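Local coordinates for argininosuccinate lyase (Chelativorans sp., PDB 6RXA) that is an EDDS lyase, a C-N lyase of the aspartase/fumarase superfamily, engineered here for enantioselective synthesis of chiral precursors of dipeptide sweeteners, at the interface of chains A and B. Coordinates in Å, arbitrary orientation; residue numbers count along the deposited sequence, not the author numbering. Chains: chain A/B, Argininosuccinate lyase.

Contact 1: the interface of chains A and B. Residues chain A 249-250, 253-254, 296, 299-300; chain B 313-316.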
ATOM      1  N   LEU A 249     -13.620  -7.505   0.620  1.00 11.45           N
ATOM      2  CA  LEU A 249     -14.232  -6.213   0.914  1.00 11.01           C
ATOM      3  C   LEU A 249     -14.250  -5.311  -0.308  1.00 10.85           C
ATOM      4  O   LEU A 249     -15.135  -4.454  -0.409  1.00 11.91           O
ATOM      5  CB  LEU A 249     -13.562  -5.539   2.114  1.00 11.25           C
ATOM      6  CG  LEU A 249     -13.985  -6.102   3.484  1.00 12.02           C
ATOM      7  CD1 LEU A 249     -13.082  -5.612   4.593  1.00 12.47           C
ATOM      8  CD2 LEU A 249     -15.431  -5.712   3.779  1.00 12.36           C
ATOM      9  N   SER A 250     -13.288  -5.465  -1.229  1.00 10.75           N
ATOM     10  CA  SER A 250     -13.331  -4.634  -2.427  1.00 11.04           C
ATOM     11  C   SER A 250     -14.576  -4.948  -3.251  1.00 10.42           C
ATOM     12  O   SER A 250     -15.169  -4.038  -3.845  1.00 12.94           O
ATOM     13  CB  SER A 250     -12.052  -4.752  -3.270  1.00 11.67           C
ATOM     14  OG  SER A 250     -12.060  -5.911  -4.085  1.00 13.36           O
ATOM     15  N   SER A 253     -17.364  -3.189  -1.411  1.00 11.43           N
ATOM     16  CA  SER A 253     -17.350  -1.777  -1.778  1.00 11.90           C
ATOM     17  C   SER A 253     -17.999  -1.546  -3.140  1.00 11.03           C
ATOM     18  O   SER A 253     -18.752  -0.582  -3.325  1.00 12.84           O
ATOM     19  CB  SER A 253     -15.912  -1.254  -1.772  1.00 12.10           C
ATOM     20  OG  SER A 253     -15.876   0.060  -2.293  1.00 13.36           O
ATOM     21  N   ARG A 254     -17.713  -2.411  -4.107  1.00 11.82           N
ATOM     22  CA  ARG A 254     -18.260  -2.231  -5.445  1.00 10.70           C
ATOM     23  C   ARG A 254     -19.777  -2.369  -5.454  1.00 11.57           C
ATOM     24  O   ARG A 254     -20.472  -1.598  -6.129  1.00 12.48           O
ATOM     25  CB  ARG A 254     -17.599  -3.233  -6.396  1.00 11.55           C
ATOM     26  CG  ARG A 254     -16.145  -2.878  -6.661  1.00 11.60           C
ATOM     27  CD  ARG A 254     -15.367  -3.985  -7.359  1.00 13.21           C
ATOM     28  NE  ARG A 254     -15.693  -4.049  -8.766  1.00 15.48           N
ATOM     29  CZ  ARG A 254     -15.318  -5.040  -9.563  1.00 15.77           C
ATOM     30  NH1 ARG A 254     -14.627  -6.074  -9.048  1.00 15.92           N
ATOM     31  NH2 ARG A 254     -15.627  -4.978 -10.866  1.00 15.26           N
ATOM     32  N   ARG A 296     -18.033   0.971   2.683  1.00 12.34           N
ATOM     33  CA  ARG A 296     -16.885   1.240   1.833  1.00 11.75           C
ATOM     34  C   ARG A 296     -15.670   1.660   2.651  1.00 11.15           C
ATOM     35  O   ARG A 296     -14.545   1.228   2.373  1.00 12.98           O
ATOM     36  CB  ARG A 296     -17.222   2.311   0.795  1.00 11.92           C
ATOM     37  CG  ARG A 296     -18.298   1.896  -0.198  1.00 12.34           C
ATOM     38  CD  ARG A 296     -18.411   2.876  -1.355  1.00 13.00           C
ATOM     39  NE  ARG A 296     -17.319   2.658  -2.307  1.00 13.43           N
ATOM     40  CZ  ARG A 296     -16.872   3.549  -3.182  1.00 14.06           C
ATOM     41  NH1 ARG A 296     -17.386   4.771  -3.243  1.00 14.43           N
ATOM     42  NH2 ARG A 296     -15.885   3.213  -3.997  1.00 14.77           N
ATOM     43  N   ALA A 299     -13.854  -1.271   3.770  1.00 11.85           N
ATOM     44  CA  ALA A 299     -13.121  -1.849   2.652  1.00 10.85           C
ATOM     45  C   ALA A 299     -11.803  -1.128   2.422  1.00 10.49           C
ATOM     46  O   ALA A 299     -10.756  -1.767   2.245  1.00 12.75           O
ATOM     47  CB  ALA A 299     -13.984  -1.805   1.387  1.00 11.51           C
ATOM     48  N   PHE A 300     -11.835   0.208   2.366  1.00 11.47           N
ATOM     49  CA  PHE A 300     -10.607   0.958   2.123  1.00 11.61           C
ATOM     50  C   PHE A 300      -9.619   0.733   3.259  1.00 11.24           C
ATOM     51  O   PHE A 300      -8.418   0.558   3.033  1.00 13.77           O
ATOM     52  CB  PHE A 300     -10.919   2.449   2.030  1.00 11.48           C
ATOM     53  CG  PHE A 300     -12.031   2.807   1.088  1.00 11.24           C
ATOM     54  CD1 PHE A 300     -12.320   2.048  -0.037  1.00 11.10           C
ATOM     55  CD2 PHE A 300     -12.780   3.943   1.333  1.00 11.84           C
ATOM     56  CE1 PHE A 300     -13.351   2.433  -0.882  1.00 11.60           C
ATOM     57  CE2 PHE A 300     -13.789   4.328   0.495  1.00 12.11           C
ATOM     58  CZ  PHE A 300     -14.079   3.573  -0.611  1.00 12.04           C
TER
ATOM     59  N   LEU B 313     -10.138  -1.546  -7.590  1.00 11.91           N
ATOM     60  CA  LEU B 313     -11.373  -2.293  -7.367  1.00 12.21           C
ATOM     61  C   LEU B 313     -12.213  -1.642  -6.281  1.00 11.75           C
ATOM     62  O   LEU B 313     -13.442  -1.643  -6.366  1.00 12.92           O
ATOM     63  CB  LEU B 313     -11.054  -3.743  -7.024  1.00 11.93           C
ATOM     64  CG  LEU B 313     -10.366  -4.541  -8.143  1.00 13.05           C
ATOM     65  CD1 LEU B 313     -10.150  -5.984  -7.719  1.00 14.11           C
ATOM     66  CD2 LEU B 313     -11.176  -4.450  -9.428  1.00 12.94           C
ATOM     67  N   ASN B 314     -11.569  -1.059  -5.277  1.00 12.39           N
ATOM     68  CA  ASN B 314     -12.284  -0.318  -4.251  1.00 12.13           C
ATOM     69  C   ASN B 314     -12.874   0.989  -4.753  1.00 14.60           C
ATOM     70  O   ASN B 314     -13.631   1.626  -4.016  1.00 18.82           O
ATOM     71  CB  ASN B 314     -11.315  -0.017  -3.104  1.00 11.72           C
ATOM     72  CG  ASN B 314     -11.223  -1.146  -2.131  1.00 12.35           C
ATOM     73  OD1 ASN B 314     -12.246  -1.672  -1.686  1.00 13.70           O
ATOM     74  ND2 ASN B 314     -10.004  -1.525  -1.762  1.00 12.27           N
ATOM     75  N   ALA B 315     -12.570   1.409  -5.971  1.00 11.88           N
ATOM     76  CA  ALA B 315     -12.938   2.732  -6.452  1.00 12.09           C
ATOM     77  C   ALA B 315     -14.132   2.737  -7.404  1.00 11.96           C
ATOM     78  O   ALA B 315     -14.587   3.820  -7.798  1.00 13.17           O
ATOM     79  CB  ALA B 315     -11.746   3.380  -7.172  1.00 13.59           C
ATOM     80  N   ILE B 316     -14.627   1.564  -7.805  1.00 10.97           N
ATOM     81  CA  ILE B 316     -15.621   1.443  -8.868  1.00 11.20           C
ATOM     82  C   ILE B 316     -16.865   0.698  -8.393  1.00 11.90           C
ATOM     83  O   ILE B 316     -17.015   0.414  -7.200  1.00 13.08           O
ATOM     84  CB  ILE B 316     -14.997   0.783 -10.119  1.00 12.05           C
ATOM     85  CG1 ILE B 316     -14.489  -0.626  -9.801  1.00 12.05           C
ATOM     86  CG2 ILE B 316     -13.852   1.664 -10.643  1.00 12.97           C
ATOM     87  CD1 ILE B 316     -14.180  -1.483 -11.012  1.00 13.00           C
TER
HETATM   88  O   HOH W   1      -9.741  -3.586   0.344  1.00 12.73           O

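Contact 2: the interface of chains A and B. Residues chain A 113, 202-203, 319-320; chain B 157-160.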
ATOM      1  N   ASN A 113       7.723 -17.911  21.839  1.00 13.79           N
ATOM      2  CA  ASN A 113       7.667 -17.793  20.386  1.00 13.50           C
ATOM      3  C   ASN A 113       6.650 -18.748  19.776  1.00 14.74           C
ATOM      4  O   ASN A 113       5.852 -18.340  18.922  1.00 15.82           O
ATOM      5  CB  ASN A 113       9.052 -18.014  19.768  1.00 13.70           C
ATOM      6  CG  ASN A 113      10.062 -16.973  20.213  1.00 14.47           C
ATOM      7  OD1 ASN A 113       9.704 -15.919  20.748  1.00 15.03           O
ATOM      8  ND2 ASN A 113      11.339 -17.264  19.997  1.00 14.43           N
ATOM      9  N   ALA A 202      11.710 -22.290  20.883  1.00 14.53           N
ATOM     10  CA  ALA A 202      12.245 -20.990  20.501  1.00 14.98           C
ATOM     11  C   ALA A 202      12.299 -20.814  18.992  1.00 13.84           C
ATOM     12  O   ALA A 202      12.139 -19.692  18.497  1.00 14.24           O
ATOM     13  CB  ALA A 202      13.649 -20.826  21.078  1.00 16.00           C
ATOM     14  N   THR A 203      12.526 -21.908  18.260  1.00 13.84           N
ATOM     15  CA  THR A 203      12.775 -21.907  16.823  1.00 13.67           C
ATOM     16  C   THR A 203      13.475 -23.193  16.375  1.00 13.70           C
ATOM     17  O   THR A 203      13.613 -23.422  15.174  1.00 14.47           O
ATOM     18  CB  THR A 203      13.658 -20.726  16.400  1.00 14.74           C
ATOM     19  OG1 THR A 203      13.828 -20.741  14.972  1.00 15.22           O
ATOM     20  CG2 THR A 203      15.033 -20.801  17.084  1.00 14.59           C
ATOM     21  N   GLN A 319      13.215 -15.474  10.207  1.00 11.78           N
ATOM     22  CA  GLN A 319      13.410 -15.675  11.627  1.00 13.20           C
ATOM     23  C   GLN A 319      12.162 -15.281  12.404  1.00 12.92           C
ATOM     24  O   GLN A 319      11.323 -14.514  11.926  1.00 13.81           O
ATOM     25  CB  GLN A 319      14.490 -14.708  12.153  1.00 12.93           C
ATOM     26  CG  GLN A 319      15.880 -14.963  11.658  1.00 13.05           C
ATOM     27  CD  GLN A 319      16.864 -13.892  12.092  1.00 13.21           C
ATOM     28  OE1 GLN A 319      16.610 -13.122  13.028  1.00 14.30           O
ATOM     29  NE2 GLN A 319      18.001 -13.824  11.398  1.00 13.09           N
ATOM     30  N   MET A 320      12.061 -15.788  13.625  1.00 13.17           N
ATOM     31  CA  MET A 320      11.203 -15.153  14.615  0.64 13.88           C
ATOM     32  C   MET A 320      11.647 -13.705  14.782  1.00 12.92           C
ATOM     33  O   MET A 320      12.842 -13.425  14.918  1.00 14.17           O
ATOM     34  CB  MET A 320      11.355 -15.885  15.940  0.64 14.67           C
ATOM     35  CG  MET A 320      10.680 -15.211  17.101  0.64 15.77           C
ATOM     36  SD  MET A 320       8.916 -15.435  16.967  0.64 18.14           S
ATOM     37  CE  MET A 320       8.328 -14.245  18.178  0.64 20.58           C
TER
ATOM     38  N   TYR B 157      19.046 -17.882  14.362  1.00 13.40           N
ATOM     39  CA  TYR B 157      18.846 -16.576  14.976  1.00 12.87           C
ATOM     40  C   TYR B 157      17.369 -16.348  15.264  1.00 12.65           C
ATOM     41  O   TYR B 157      16.496 -16.807  14.522  1.00 13.37           O
ATOM     42  CB  TYR B 157      19.334 -15.453  14.024  1.00 12.87           C
ATOM     43  CG  TYR B 157      20.815 -15.527  13.767  1.00 13.00           C
ATOM     44  CD1 TYR B 157      21.325 -16.348  12.769  1.00 13.74           C
ATOM     45  CD2 TYR B 157      21.706 -14.811  14.556  1.00 12.91           C
ATOM     46  CE1 TYR B 157      22.683 -16.451  12.560  1.00 14.91           C
ATOM     47  CE2 TYR B 157      23.062 -14.905  14.362  1.00 13.29           C
ATOM     48  CZ  TYR B 157      23.549 -15.733  13.361  1.00 14.83           C
ATOM     49  OH  TYR B 157      24.909 -15.844  13.159  1.00 15.23           O
ATOM     50  N   THR B 158      17.095 -15.628  16.348  1.00 12.00           N
ATOM     51  CA  THR B 158      15.815 -14.957  16.525  1.00 11.85           C
ATOM     52  C   THR B 158      16.110 -13.509  16.913  1.00 11.84           C
ATOM     53  O   THR B 158      17.044 -13.242  17.679  1.00 12.24           O
ATOM     54  CB  THR B 158      14.921 -15.626  17.578  1.00 13.15           C
ATOM     55  OG1 THR B 158      15.538 -15.532  18.858  1.00 14.42           O
ATOM     56  CG2 THR B 158      14.675 -17.095  17.263  1.00 13.09           C
ATOM     57  N   GLN B 159      15.347 -12.563  16.362  1.00 12.74           N
ATOM     58  CA  GLN B 159      15.589 -11.144  16.648  1.00 13.08           C
ATOM     59  C   GLN B 159      17.033 -10.740  16.327  1.00 12.68           C
ATOM     60  O   GLN B 159      17.604  -9.858  16.970  1.00 13.24           O
ATOM     61  CB  GLN B 159      15.227 -10.796  18.103  1.00 14.16           C
ATOM     62  CG  GLN B 159      13.824 -11.240  18.505  1.00 17.00           C
ATOM     63  CD  GLN B 159      13.468 -10.879  19.930  1.00 29.75           C
ATOM     64  OE1 GLN B 159      13.174 -11.753  20.735  1.00 29.96           O
ATOM     65  NE2 GLN B 159      13.462  -9.588  20.236  1.00 45.30           N
ATOM     66  N   ARG B 160      17.636 -11.377  15.318  1.00 12.15           N
ATOM     67  CA  ARG B 160      19.006 -11.091  14.879  1.00 12.12           C
ATOM     68  C   ARG B 160      20.030 -11.341  15.984  1.00 12.75           C
ATOM     69  O   ARG B 160      21.110 -10.738  15.999  1.00 13.60           O
ATOM     70  CB  ARG B 160      19.146  -9.698  14.263  1.00 11.79           C
ATOM     71  CG  ARG B 160      18.333  -9.540  12.992  1.00 12.99           C
ATOM     72  CD  ARG B 160      18.401  -8.103  12.494  1.00 13.90           C
ATOM     73  NE  ARG B 160      17.856  -7.942  11.158  1.00 13.36           N
ATOM     74  CZ  ARG B 160      17.683  -6.775  10.550  1.00 13.43           C
ATOM     75  NH1 ARG B 160      17.901  -5.643  11.193  1.00 14.19           N
ATOM     76  NH2 ARG B 160      17.282  -6.748   9.279  1.00 13.56           N
TER
HETATM   77  O   HOH W   2      14.152 -18.171  13.803  1.00 12.92           O

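Contact 1: the interface of chains A and B
The C-terminal end of helix 303-314 of chain B (B:Leu313, B:Asn314) and B:Ile316 of the loop after it press against two helices of chain A, touching A:Ser250, A:Ser253 and A:Arg254 of helix 236-262 and A:Arg296, A:Ala299 and A:Phe300 of helix 290-301. The backbone oxygen O of B:Asn314 receives a hydrogen bond of 2.8 Å from the guanidinium nitrogen NH2 of A:Arg296. The carbonyl lies somewhat out of the guanidinium plane, and the bond is bent, at 133° at the hydrogen. At this C-terminal end, where carbonyls lack partners from a further turn and the helix dipole is likely to add negative character, the oxygen is a fitting acceptor for a guanidinium. The arginine is held in turn by its own chain: NE of A:Arg296 gives a nearly straight bond of 3.0 Å to the hydroxyl OG of A:Ser253, in the guanidinium plane, while CZ of A:Phe300 lies against one guanidinium face. That hydroxyl is anti to the backbone N (chi1 172°), which turns it towards the arginine and the helix end; its own bond to B:Asn314 O is weak.

The side chain of B:Asn314 points into the groove between the two helices. CB of B:Asn314 reaches CD1 of A:Phe300 at 3.8 Å, and its amide stands 87° to the ring, at the ring edge. OD1 of B:Asn314 faces CB of A:Ser250 at 3.5 Å, where the small side chains of A:Ser250 and A:Ala299 let the amide sit against the helix surfaces. ND2 of B:Asn314 uses a water, 3.0 Å away, to reach the carbonyl O of A:Ala299.

A:Arg254, bent at its third torsion, lies alongside B:Ile316, its NE 3.7 Å from CD1, while CD2 of B:Leu313 rests over one guanidinium face. Arginine can cover aliphatic groups with its stem and the face of its guanidinium. The site anchors a helix end of one subunit between two helices of the other, and so contributes to subunit assembly.

Contact 2: the interface of chains A and B
A:Gln319 and A:Met320 lie against B:Tyr157, B:Thr158, B:Gln159 and B:Arg160, the end of strand 153-158 and the tight turn after it, in an aspartase/fumarase-type subunit interface. The chain of A:Gln319 runs beside B:Tyr157, pointing the same way and extended beyond CG (chi2 174°). CB of A:Gln319 lies 3.7 Å from B:Tyr157 O, and its CG comes to 3.5 Å of the same oxygen. CD of A:Gln319 reaches CB of B:Tyr157 at 3.5 Å, with the amide turned 23° from the ring plane. At the tip, OE1 of A:Gln319 accepts a bond of 3.1 Å from B:Arg160 N, in the plane of the amide carbonyl, while NE2 packs on B:Tyr157 CB. Glutamine suits the place because it has both the reach and an acceptor for a backbone N-H of the turn. An alanine here would probably leave B:Arg160 N without this acceptor and open a gap beside B:Tyr157.

The preceding N-H of the turn, B:Gln159 N, bonds at 3.0 Å to the backbone O of A:Met320, an engineered residue that is naturally tyrosine. A water joins A:Met320 N, A:Thr203 OG1 and B:Tyr157 O. CG2 of B:Thr158, which binds fumarate in another structure of this protein, meets CG2 of A:Thr203 at 3.7 Å. Nearby A:Asn113, also a fumarate and succinate ligand elsewhere, is held by a nearly straight hydrogen bond from its ND2 to a lone pair of A:Ala202 O.

The centres of contact 1 and contact 2 lie about 37 Å apart on one two-fold interface, and the two contacts have no residue in common. They are related through the stretch from 313 to 320: its first part serves chain B in contact 1, its last part chain A in contact 2. Because each contact has a twin with the chains exchanged, this stretch in either subunit grips the partner twice, first at its helix end and then beside the ligand-binding residues. The pairing of subunits may thereby help place active-site groups contributed by different chains, within an assembly of four.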